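Local coordinates for TT1561 protein (Thermus thermophilus, PDB 1UF3) that is of unknown function but binds calcium ions and, as a calcineurin-like metallophosphoesterase, probably hydrolyses phosphoesters, at residues V5-T11 against Y212-R218; P107-V113 against Y149-F155; F155-Y160 against V172-I176. The contacts are given in a common frame with arbitrary orientation. Residues are numbered along the deposited sequence.

Contacts 1 and 2 are each a pair of strands, one in each of the two sheets of the calcineurin-like sandwich, and most of their residues are buried. Contact 1 is antiparallel and carries an arginine-aspartate salt bridge at a subunit boundary near a calcium ion; contact 2 is parallel, and its cross-strand side-chain contacts are apolar. The sheets meet where I8 CD1 lies 4.3 Å from I152 CD1. Contact 3 takes up the chain at F155, which it shares with contact 2, and fits a loop against helix 170-179 through van der Waals contacts alone. Six of its nine touching residues are buried, so none of the three is a surface contact.

Contact 1. Residues V5-T11 against Y212-R218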
loop_
_atom_site.group_PDB
_atom_site.type_symbol
_atom_site.label_atom_id
_atom_site.label_comp_id
_atom_site.label_asym_id
_atom_site.label_seq_id
_atom_site.Cartn_x
_atom_site.Cartn_y
_atom_site.Cartn_z
ATOM N N VAL A 5 -12.380 1.740 -9.753
ATOM C CA VAL A 5 -13.100 0.479 -9.761
ATOM C C VAL A 5 -12.917 -0.246 -11.098
ATOM O O VAL A 5 -13.255 0.306 -12.138
ATOM C CB VAL A 5 -14.591 0.711 -9.581
ATOM C CG1 VAL A 5 -15.345 -0.626 -9.783
ATOM C CG2 VAL A 5 -14.857 1.310 -8.207
ATOM N N ARG A 6 -12.382 -1.463 -11.060
ATOM C CA ARG A 6 -12.219 -2.265 -12.264
ATOM C C ARG A 6 -13.002 -3.574 -12.126
ATOM O O ARG A 6 -13.642 -4.015 -13.082
ATOM C CB ARG A 6 -10.744 -2.606 -12.543
ATOM C CG ARG A 6 -10.595 -3.509 -13.792
ATOM C CD ARG A 6 -9.153 -3.642 -14.341
ATOM N NE ARG A 6 -9.102 -4.682 -15.369
ATOM C CZ ARG A 6 -7.998 -5.295 -15.798
ATOM N NH1 ARG A 6 -6.808 -4.975 -15.303
ATOM N NH2 ARG A 6 -8.095 -6.284 -16.690
ATOM N N TYR A 7 -12.943 -4.182 -10.938
ATOM C CA TYR A 7 -13.633 -5.434 -10.667
ATOM C C TYR A 7 -14.777 -5.250 -9.697
ATOM O O TYR A 7 -14.626 -4.612 -8.652
ATOM C CB TYR A 7 -12.652 -6.467 -10.117
ATOM C CG TYR A 7 -11.552 -6.761 -11.086
ATOM C CD1 TYR A 7 -10.362 -6.020 -11.073
ATOM C CD2 TYR A 7 -11.736 -7.715 -12.094
ATOM C CE1 TYR A 7 -9.387 -6.222 -12.042
ATOM C CE2 TYR A 7 -10.773 -7.915 -13.074
ATOM C CZ TYR A 7 -9.599 -7.160 -13.045
ATOM O OH TYR A 7 -8.672 -7.331 -14.040
ATOM N N ILE A 8 -15.928 -5.804 -10.052
ATOM C CA ILE A 8 -17.108 -5.700 -9.217
ATOM C C ILE A 8 -17.634 -7.074 -8.841
ATOM O O ILE A 8 -17.887 -7.915 -9.727
ATOM C CB ILE A 8 -18.209 -4.959 -9.939
ATOM C CG1 ILE A 8 -17.762 -3.540 -10.300
ATOM C CG2 ILE A 8 -19.447 -4.922 -9.102
ATOM C CD1 ILE A 8 -18.708 -2.925 -11.302
ATOM N N LEU A 9 -17.777 -7.306 -7.533
ATOM C CA LEU A 9 -18.333 -8.557 -7.011
ATOM C C LEU A 9 -19.852 -8.320 -7.024
ATOM O O LEU A 9 -20.356 -7.342 -6.439
ATOM C CB LEU A 9 -17.819 -8.800 -5.586
ATOM C CG LEU A 9 -18.222 -10.097 -4.891
ATOM C CD1 LEU A 9 -17.755 -11.281 -5.717
ATOM C CD2 LEU A 9 -17.594 -10.130 -3.482
ATOM N N ALA A 10 -20.580 -9.189 -7.715
ATOM C CA ALA A 10 -22.023 -9.023 -7.862
ATOM C C ALA A 10 -22.874 -10.287 -7.673
ATOM O O ALA A 10 -22.402 -11.399 -7.855
ATOM C CB ALA A 10 -22.311 -8.423 -9.231
ATOM N N THR A 11 -24.135 -10.077 -7.320
ATOM C CA THR A 11 -25.082 -11.161 -7.095
ATOM C C THR A 11 -26.446 -10.529 -6.912
ATOM O O THR A 11 -26.567 -9.290 -6.790
ATOM C CB THR A 11 -24.734 -11.971 -5.825
ATOM O OG1 THR A 11 -25.536 -13.154 -5.788
ATOM C CG2 THR A 11 -25.035 -11.156 -4.563
ATOM N N TYR A 212 -22.706 -16.189 -7.769
ATOM C CA TYR A 212 -22.198 -14.827 -7.859
ATOM C C TYR A 212 -21.199 -14.754 -9.009
ATOM O O TYR A 212 -20.744 -15.784 -9.533
ATOM C CB TYR A 212 -21.523 -14.398 -6.543
ATOM C CG TYR A 212 -20.219 -15.097 -6.287
ATOM C CD1 TYR A 212 -19.018 -14.573 -6.754
ATOM C CD2 TYR A 212 -20.195 -16.317 -5.625
ATOM C CE1 TYR A 212 -17.822 -15.259 -6.574
ATOM C CE2 TYR A 212 -19.013 -17.009 -5.431
ATOM C CZ TYR A 212 -17.828 -16.485 -5.908
ATOM O OH TYR A 212 -16.672 -17.209 -5.711
ATOM N N SER A 213 -20.866 -13.525 -9.383
ATOM C CA SER A 213 -19.920 -13.244 -10.447
ATOM C C SER A 213 -18.957 -12.117 -10.020
ATOM O O SER A 213 -19.275 -11.280 -9.169
ATOM C CB SER A 213 -20.664 -12.771 -11.708
ATOM O OG SER A 213 -21.592 -13.726 -12.225
ATOM N N LEU A 214 -17.774 -12.118 -10.614
ATOM C CA LEU A 214 -16.797 -11.059 -10.401
ATOM C C LEU A 214 -16.658 -10.493 -11.819
ATOM O O LEU A 214 -16.119 -11.168 -12.707
ATOM C CB LEU A 214 -15.453 -11.606 -9.925
ATOM C CG LEU A 214 -14.401 -10.489 -9.729
ATOM C CD1 LEU A 214 -14.760 -9.623 -8.490
ATOM C CD2 LEU A 214 -13.028 -11.107 -9.549
ATOM N N LEU A 215 -17.201 -9.303 -12.045
ATOM C CA LEU A 215 -17.129 -8.680 -13.353
ATOM C C LEU A 215 -15.841 -7.891 -13.558
ATOM O O LEU A 215 -15.378 -7.178 -12.654
ATOM C CB LEU A 215 -18.287 -7.715 -13.589
ATOM C CG LEU A 215 -19.650 -7.721 -12.904
ATOM C CD1 LEU A 215 -20.612 -7.085 -13.867
ATOM C CD2 LEU A 215 -20.105 -9.102 -12.480
ATOM N N ASP A 216 -15.271 -8.021 -14.752
ATOM C CA ASP A 216 -14.078 -7.279 -15.131
ATOM C C ASP A 216 -14.621 -6.197 -16.064
ATOM O O ASP A 216 -14.861 -6.449 -17.259
ATOM C CB ASP A 216 -13.082 -8.180 -15.885
ATOM C CG ASP A 216 -11.861 -7.408 -16.385
ATOM O OD1 ASP A 216 -11.986 -6.194 -16.577
ATOM O OD2 ASP A 216 -10.791 -8.004 -16.578
ATOM N N LEU A 217 -14.838 -5.004 -15.521
ATOM C CA LEU A 217 -15.388 -3.892 -16.287
ATOM C C LEU A 217 -14.691 -3.545 -17.579
ATOM O O LEU A 217 -15.345 -3.306 -18.587
ATOM C CB LEU A 217 -15.437 -2.621 -15.440
ATOM C CG LEU A 217 -16.671 -2.369 -14.593
ATOM C CD1 LEU A 217 -16.402 -1.192 -13.667
ATOM C CD2 LEU A 217 -17.868 -2.084 -15.499
ATOM N N ARG A 218 -13.368 -3.492 -17.548
ATOM C CA ARG A 218 -12.622 -3.133 -18.740
ATOM C C ARG A 218 -12.748 -4.176 -19.838
ATOM O O ARG A 218 -12.801 -3.829 -21.008
ATOM C CB ARG A 218 -11.149 -2.910 -18.390
ATOM C CG ARG A 218 -10.944 -1.792 -17.375
ATOM C CD ARG A 218 -9.457 -1.512 -17.149
ATOM N NE ARG A 218 -8.920 -0.679 -18.210
ATOM C CZ ARG A 218 -7.629 -0.546 -18.484
ATOM N NH1 ARG A 218 -6.723 -1.197 -17.775
ATOM N NH2 ARG A 218 -7.249 0.249 -19.478
#
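R6, I8 and L217 have the most surface covered here. At R6, just before the strand, the backbone already pairs: L217 N donates to R6 O at 2.9 Å. The extended R6 side chain reaches to the D216 carboxylate and forms a salt bridge from NH2 to D216 OD2 (3.2 Å), with a weak hydrogen bond from R6 NE to D216 OD1 at 3.5 Å; D216 OD1 also accepts a hydrogen bond from A219 N. R6 NH2 bonds in addition to the carbonyl of A33 of the second subunit, so the pair is part of a subunit interface. I8 sits in an antiparallel hydrogen-bonded pair with L215, I8 N to L215 O at 3.0 Å and L215 N to I8 O at 2.8 Å. A10 N bonds likewise to S213 O at 2.9 Å. The return bond, S213 N to A10 O, is 3.0 Å. Y7-D216 and L9-L214 are the intervening non-hydrogen-bonded pairs. The strand axes run at 158°. L217 turns its side chain toward the first segment, CD1 meeting I8 CD1 at 3.7 Å and V5 CG1 at 4.1 Å. I8, A10, S213 and L215 share one face of the sheet; Y7, L9, L214 and D216 share the other. D34, a calcium ligand, accepts hydrogen bonds at OD2 from the backbone N of R6 and of Y7. The pair joins the N-terminal strand to a C-terminal one in one sheet of the calcineurin-like sandwich: strand 7-12 lies between 35-39 and 211-216, strand 221-226 flanks 211-216 beyond it, and I8, L215 and L217 pack on strand 183-186 of the other sheet.

Contact 2. Residues P107-V113 against Y149-F155; sequences PYLVAGV and YPKIFLF
I152 and L109 have the most surface covered, on opposite faces of a parallel strand pair. I152 (chi1 m, chi2 t) shares its face with V110 and L154: V110 CG2 lies 4.2 Å from I152 CB, V110 CG1 4.1 Å from L154 CD1, and Y108 CB 3.9 Å from I152 CD1. On the other face L109 (chi1 t, chi2 p) sets CB 3.8 Å from Y149 CB, and A111 CB is 4.4 Å from F153 CD1. The backbones are extended, with axes 4.5 Å apart at closest approach and 23° between their directions. L109 pairs with K151, V110 with I152, A111 with F153, G112 with L154. Such parallel pairing belongs to the second sheet of the calcineurin-like sandwich, where helix 133-140 covers V113 and F155, and helix 170-179 also packs on F155. Hydrogen bonds alternate: L109 N to P150 O (2.9 Å), I152 N to L109 O (2.8 Å), A111 N to I152 O (2.9 Å), L154 N to A111 O (2.9 Å), V113 N to L154 O (3.0 Å). At G112 an ideal CB would clash with L154 O at 2.7 Å. K151 extends away from the pair, NZ bonding to H179 ND1 and making a cation-pi contact with W144.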
loop_
_atom_site.group_PDB
_atom_site.type_symbol
_atom_site.label_atom_id
_atom_site.label_comp_id
_atom_site.label_asym_id
_atom_site.label_seq_id
_atom_site.Cartn_x
_atom_site.Cartn_y
_atom_site.Cartn_z
ATOM N N PRO A 107 -14.311 7.739 -13.519
ATOM C CA PRO A 107 -15.510 7.685 -12.673
ATOM C C PRO A 107 -16.676 6.895 -13.272
ATOM O O PRO A 107 -16.714 6.643 -14.481
ATOM C CB PRO A 107 -15.875 9.155 -12.501
ATOM C CG PRO A 107 -15.478 9.747 -13.835
ATOM C CD PRO A 107 -14.181 9.048 -14.184
ATOM N N TYR A 108 -17.608 6.492 -12.408
ATOM C CA TYR A 108 -18.818 5.797 -12.843
ATOM C C TYR A 108 -19.992 6.402 -12.102
ATOM O O TYR A 108 -19.913 6.642 -10.911
ATOM C CB TYR A 108 -18.751 4.296 -12.558
ATOM C CG TYR A 108 -17.653 3.599 -13.314
ATOM C CD1 TYR A 108 -16.448 3.302 -12.701
ATOM C CD2 TYR A 108 -17.810 3.254 -14.664
ATOM C CE1 TYR A 108 -15.414 2.683 -13.401
ATOM C CE2 TYR A 108 -16.788 2.624 -15.360
ATOM C CZ TYR A 108 -15.595 2.344 -14.722
ATOM O OH TYR A 108 -14.564 1.716 -15.390
ATOM N N LEU A 109 -21.064 6.677 -12.828
ATOM C CA LEU A 109 -22.281 7.221 -12.258
ATOM C C LEU A 109 -23.175 5.976 -12.035
ATOM O O LEU A 109 -23.650 5.355 -13.006
ATOM C CB LEU A 109 -22.915 8.203 -13.252
ATOM C CG LEU A 109 -24.268 8.839 -12.895
ATOM C CD1 LEU A 109 -24.173 9.472 -11.516
ATOM C CD2 LEU A 109 -24.655 9.885 -13.936
ATOM N N VAL A 110 -23.350 5.593 -10.767
ATOM C CA VAL A 110 -24.149 4.422 -10.393
ATOM C C VAL A 110 -25.567 4.814 -9.992
ATOM O O VAL A 110 -25.781 5.691 -9.160
ATOM C CB VAL A 110 -23.478 3.653 -9.249
ATOM C CG1 VAL A 110 -24.252 2.331 -8.943
ATOM C CG2 VAL A 110 -22.037 3.352 -9.614
ATOM N N ALA A 111 -26.551 4.178 -10.617
ATOM C CA ALA A 111 -27.939 4.486 -10.328
ATOM C C ALA A 111 -28.806 3.247 -10.505
ATOM O O ALA A 111 -28.393 2.262 -11.136
ATOM C CB ALA A 111 -28.435 5.574 -11.250
ATOM N N GLY A 112 -30.017 3.306 -9.974
ATOM C CA GLY A 112 -30.896 2.162 -10.132
ATOM C C GLY A 112 -32.366 2.412 -9.890
ATOM O O GLY A 112 -32.796 3.498 -9.470
ATOM N N VAL A 113 -33.147 1.392 -10.224
ATOM C CA VAL A 113 -34.576 1.398 -9.987
ATOM C C VAL A 113 -34.879 -0.072 -9.640
ATOM O O VAL A 113 -34.817 -0.961 -10.505
ATOM C CB VAL A 113 -35.378 1.842 -11.208
ATOM C CG1 VAL A 113 -36.851 1.796 -10.873
ATOM C CG2 VAL A 113 -34.996 3.268 -11.618
ATOM N N TYR A 149 -20.568 11.018 -17.944
ATOM C CA TYR A 149 -20.138 9.961 -17.045
ATOM C C TYR A 149 -20.575 8.590 -17.539
ATOM O O TYR A 149 -21.700 8.419 -17.960
ATOM C CB TYR A 149 -20.733 10.154 -15.639
ATOM C CG TYR A 149 -20.263 11.374 -14.860
ATOM C CD1 TYR A 149 -21.013 12.543 -14.829
ATOM C CD2 TYR A 149 -19.083 11.338 -14.140
ATOM C CE1 TYR A 149 -20.602 13.641 -14.096
ATOM C CE2 TYR A 149 -18.660 12.429 -13.404
ATOM C CZ TYR A 149 -19.420 13.572 -13.381
ATOM O OH TYR A 149 -18.996 14.636 -12.614
ATOM N N PRO A 150 -19.666 7.609 -17.541
ATOM C CA PRO A 150 -20.085 6.277 -17.974
ATOM C C PRO A 150 -21.097 5.863 -16.872
ATOM O O PRO A 150 -20.827 6.085 -15.682
ATOM C CB PRO A 150 -18.805 5.459 -17.863
ATOM C CG PRO A 150 -17.701 6.503 -18.081
ATOM C CD PRO A 150 -18.202 7.691 -17.343
ATOM N N LYS A 151 -22.236 5.278 -17.247
ATOM C CA LYS A 151 -23.259 4.867 -16.263
ATOM C C LYS A 151 -23.337 3.370 -15.944
ATOM O O LYS A 151 -23.079 2.517 -16.807
ATOM C CB LYS A 151 -24.643 5.332 -16.719
ATOM C CG LYS A 151 -24.784 6.841 -16.862
ATOM C CD LYS A 151 -26.086 7.208 -17.562
ATOM C CE LYS A 151 -26.119 8.665 -17.982
ATOM N NZ LYS A 151 -27.278 9.007 -18.868
ATOM N N ILE A 152 -23.663 3.061 -14.683
ATOM C CA ILE A 152 -23.836 1.679 -14.212
ATOM C C ILE A 152 -25.239 1.656 -13.596
ATOM O O ILE A 152 -25.519 2.398 -12.645
ATOM C CB ILE A 152 -22.800 1.285 -13.135
ATOM C CG1 ILE A 152 -21.388 1.268 -13.742
ATOM C CG2 ILE A 152 -23.153 -0.104 -12.549
ATOM C CD1 ILE A 152 -20.287 0.746 -12.825
ATOM N N PHE A 153 -26.126 0.846 -14.174
ATOM C CA PHE A 153 -27.506 0.745 -13.717
ATOM C C PHE A 153 -27.762 -0.551 -12.971
ATOM O O PHE A 153 -27.225 -1.589 -13.321
ATOM C CB PHE A 153 -28.495 0.789 -14.904
ATOM C CG PHE A 153 -28.681 2.154 -15.536
ATOM C CD1 PHE A 153 -28.047 3.294 -15.031
ATOM C CD2 PHE A 153 -29.518 2.295 -16.624
ATOM C CE1 PHE A 153 -28.257 4.534 -15.608
ATOM C CE2 PHE A 153 -29.734 3.544 -17.211
ATOM C CZ PHE A 153 -29.106 4.660 -16.704
ATOM N N LEU A 154 -28.602 -0.480 -11.947
ATOM C CA LEU A 154 -28.983 -1.668 -11.177
ATOM C C LEU A 154 -30.499 -1.787 -11.251
ATOM O O LEU A 154 -31.216 -0.870 -10.890
ATOM C CB LEU A 154 -28.552 -1.556 -9.707
ATOM C CG LEU A 154 -27.179 -2.136 -9.366
ATOM C CD1 LEU A 154 -26.091 -1.222 -9.937
ATOM C CD2 LEU A 154 -27.035 -2.282 -7.850
ATOM N N PHE A 155 -30.996 -2.903 -11.756
ATOM C CA PHE A 155 -32.448 -3.101 -11.838
ATOM C C PHE A 155 -32.745 -4.504 -11.346
ATOM O O PHE A 155 -31.889 -5.401 -11.390
ATOM C CB PHE A 155 -32.985 -3.091 -13.275
ATOM C CG PHE A 155 -32.804 -1.820 -14.009
ATOM C CD1 PHE A 155 -32.102 -1.816 -15.224
ATOM C CD2 PHE A 155 -33.436 -0.662 -13.586
ATOM C CE1 PHE A 155 -32.050 -0.682 -16.000
ATOM C CE2 PHE A 155 -33.389 0.473 -14.347
ATOM C CZ PHE A 155 -32.693 0.468 -15.573
#

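Contact 3. Residues F155-Y160 against V172-I176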
loop_
_atom_site.group_PDB
_atom_site.type_symbol
_atom_site.label_atom_id
_atom_site.label_comp_id
_atom_site.label_asym_id
_atom_site.label_seq_id
_atom_site.Cartn_x
_atom_site.Cartn_y
_atom_site.Cartn_z
ATOM N N PHE A 155 -30.996 -2.903 -11.756
ATOM C CA PHE A 155 -32.448 -3.101 -11.838
ATOM C C PHE A 155 -32.745 -4.504 -11.346
ATOM O O PHE A 155 -31.889 -5.401 -11.390
ATOM C CB PHE A 155 -32.985 -3.091 -13.275
ATOM C CG PHE A 155 -32.804 -1.820 -14.009
ATOM C CD1 PHE A 155 -32.102 -1.816 -15.224
ATOM C CD2 PHE A 155 -33.436 -0.662 -13.586
ATOM C CE1 PHE A 155 -32.050 -0.682 -16.000
ATOM C CE2 PHE A 155 -33.389 0.473 -14.347
ATOM C CZ PHE A 155 -32.693 0.468 -15.573
ATOM N N HIS A 156 -33.971 -4.707 -10.897
ATOM C CA HIS A 156 -34.319 -6.050 -10.514
ATOM C C HIS A 156 -34.863 -6.719 -11.795
ATOM O O HIS A 156 -34.472 -7.828 -12.147
ATOM C CB HIS A 156 -35.382 -6.069 -9.438
ATOM C CG HIS A 156 -35.808 -7.456 -9.085
ATOM N ND1 HIS A 156 -36.790 -8.129 -9.782
ATOM C CD2 HIS A 156 -35.293 -8.343 -8.202
ATOM C CE1 HIS A 156 -36.858 -9.375 -9.340
ATOM N NE2 HIS A 156 -35.959 -9.529 -8.382
ATOM N N THR A 157 -35.735 -5.996 -12.484
ATOM C CA THR A 157 -36.407 -6.423 -13.697
ATOM C C THR A 157 -35.487 -6.571 -14.912
ATOM O O THR A 157 -34.774 -5.642 -15.277
ATOM C CB THR A 157 -37.520 -5.420 -14.004
ATOM O OG1 THR A 157 -38.444 -5.425 -12.910
ATOM C CG2 THR A 157 -38.252 -5.759 -15.310
HETATM N N MSE A 158 -35.499 -7.750 -15.528
HETATM C CA MSE A 158 -34.669 -8.023 -16.703
HETATM C C MSE A 158 -35.205 -7.377 -17.965
HETATM O O MSE A 158 -36.416 -7.296 -18.168
HETATM C CB MSE A 158 -34.597 -9.518 -16.972
HETATM C CG MSE A 158 -33.727 -10.301 -16.062
HETATM SE SE MSE A 158 -33.224 -11.943 -16.966
HETATM C CE MSE A 158 -32.389 -11.170 -18.518
ATOM N N PRO A 159 -34.306 -6.912 -18.844
ATOM C CA PRO A 159 -34.768 -6.292 -20.089
ATOM C C PRO A 159 -35.070 -7.388 -21.120
ATOM O O PRO A 159 -34.559 -8.502 -21.030
ATOM C CB PRO A 159 -33.579 -5.442 -20.510
ATOM C CG PRO A 159 -32.424 -6.292 -20.068
ATOM C CD PRO A 159 -32.853 -6.727 -18.683
ATOM N N TYR A 160 -35.925 -7.077 -22.079
ATOM C CA TYR A 160 -36.241 -8.033 -23.124
ATOM C C TYR A 160 -34.980 -8.153 -23.961
ATOM O O TYR A 160 -34.418 -7.132 -24.372
ATOM C CB TYR A 160 -37.352 -7.499 -24.001
ATOM C CG TYR A 160 -37.445 -8.244 -25.302
ATOM C CD1 TYR A 160 -38.103 -9.472 -25.368
ATOM C CD2 TYR A 160 -36.876 -7.726 -26.468
ATOM C CE1 TYR A 160 -38.207 -10.174 -26.567
ATOM C CE2 TYR A 160 -36.968 -8.421 -27.684
ATOM C CZ TYR A 160 -37.641 -9.648 -27.723
ATOM O OH TYR A 160 -37.762 -10.350 -28.904
ATOM N N VAL A 172 -37.768 -1.741 -20.030
ATOM C CA VAL A 172 -36.453 -1.700 -19.415
ATOM C C VAL A 172 -35.393 -1.692 -20.517
ATOM O O VAL A 172 -34.398 -0.970 -20.432
ATOM C CB VAL A 172 -36.252 -2.890 -18.476
ATOM C CG1 VAL A 172 -34.808 -2.974 -18.042
ATOM C CG2 VAL A 172 -37.160 -2.726 -17.253
ATOM N N ALA A 173 -35.616 -2.489 -21.558
ATOM C CA ALA A 173 -34.693 -2.543 -22.678
ATOM C C ALA A 173 -34.605 -1.137 -23.260
ATOM O O ALA A 173 -33.518 -0.668 -23.617
ATOM C CB ALA A 173 -35.205 -3.517 -23.733
ATOM N N HIS A 174 -35.764 -0.480 -23.330
ATOM C CA HIS A 174 -35.880 0.869 -23.869
ATOM C C HIS A 174 -35.103 1.908 -23.037
ATOM O O HIS A 174 -34.499 2.827 -23.598
ATOM C CB HIS A 174 -37.364 1.243 -23.983
ATOM C CG HIS A 174 -37.610 2.567 -24.639
ATOM N ND1 HIS A 174 -38.022 3.681 -23.937
ATOM C CD2 HIS A 174 -37.479 2.961 -25.929
ATOM C CE1 HIS A 174 -38.132 4.706 -24.767
ATOM N NE2 HIS A 174 -37.807 4.296 -25.983
ATOM N N LEU A 175 -35.101 1.744 -21.715
ATOM C CA LEU A 175 -34.378 2.657 -20.815
ATOM C C LEU A 175 -32.888 2.432 -21.039
ATOM O O LEU A 175 -32.089 3.358 -21.034
ATOM C CB LEU A 175 -34.696 2.350 -19.346
ATOM C CG LEU A 175 -36.126 2.428 -18.800
ATOM C CD1 LEU A 175 -36.164 1.787 -17.400
ATOM C CD2 LEU A 175 -36.601 3.877 -18.751
ATOM N N ILE A 176 -32.507 1.178 -21.212
ATOM C CA ILE A 176 -31.109 0.884 -21.447
ATOM C C ILE A 176 -30.688 1.491 -22.787
ATOM O O ILE A 176 -29.613 2.088 -22.891
ATOM C CB ILE A 176 -30.866 -0.622 -21.423
ATOM C CG1 ILE A 176 -31.194 -1.151 -20.021
ATOM C CG2 ILE A 176 -29.435 -0.927 -21.821
ATOM C CD1 ILE A 176 -30.938 -2.608 -19.830
#
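F155 projects its ring against three residues of helix 170-179: CD1 lies 4.1 Å from V172 CG1, CZ 4.1 Å from L175 CD1, and CE1 4.1 Å from I176 CG1, the last approaching at the ring edge. The segments belong to a beta-alpha-beta crossover, in which strand 151-155 leads through a loop to helix 170-179 and on to the parallel strand 183-186. The helical segment presents V172, A173, L175 and I176 to the loop, and within it I176 N bonds to V172 O at 3.0 Å. V172 and I176, one turn apart, each meet both F155 and P159, so the same face of the helix meets both the F155 ring and the P159 ring. T157 adds CG2 at 3.8 Å from V172 CG2, while its hydroxyl OG1 bonds to the backbone of I117. L140 and I117 border F155 as well. Farther along, P159 rests CB on two side chains, 3.7 Å from V172 CG1 and 3.9 Å from I176 CD1, and Y160 O lies 3.8 Å from A173 CB.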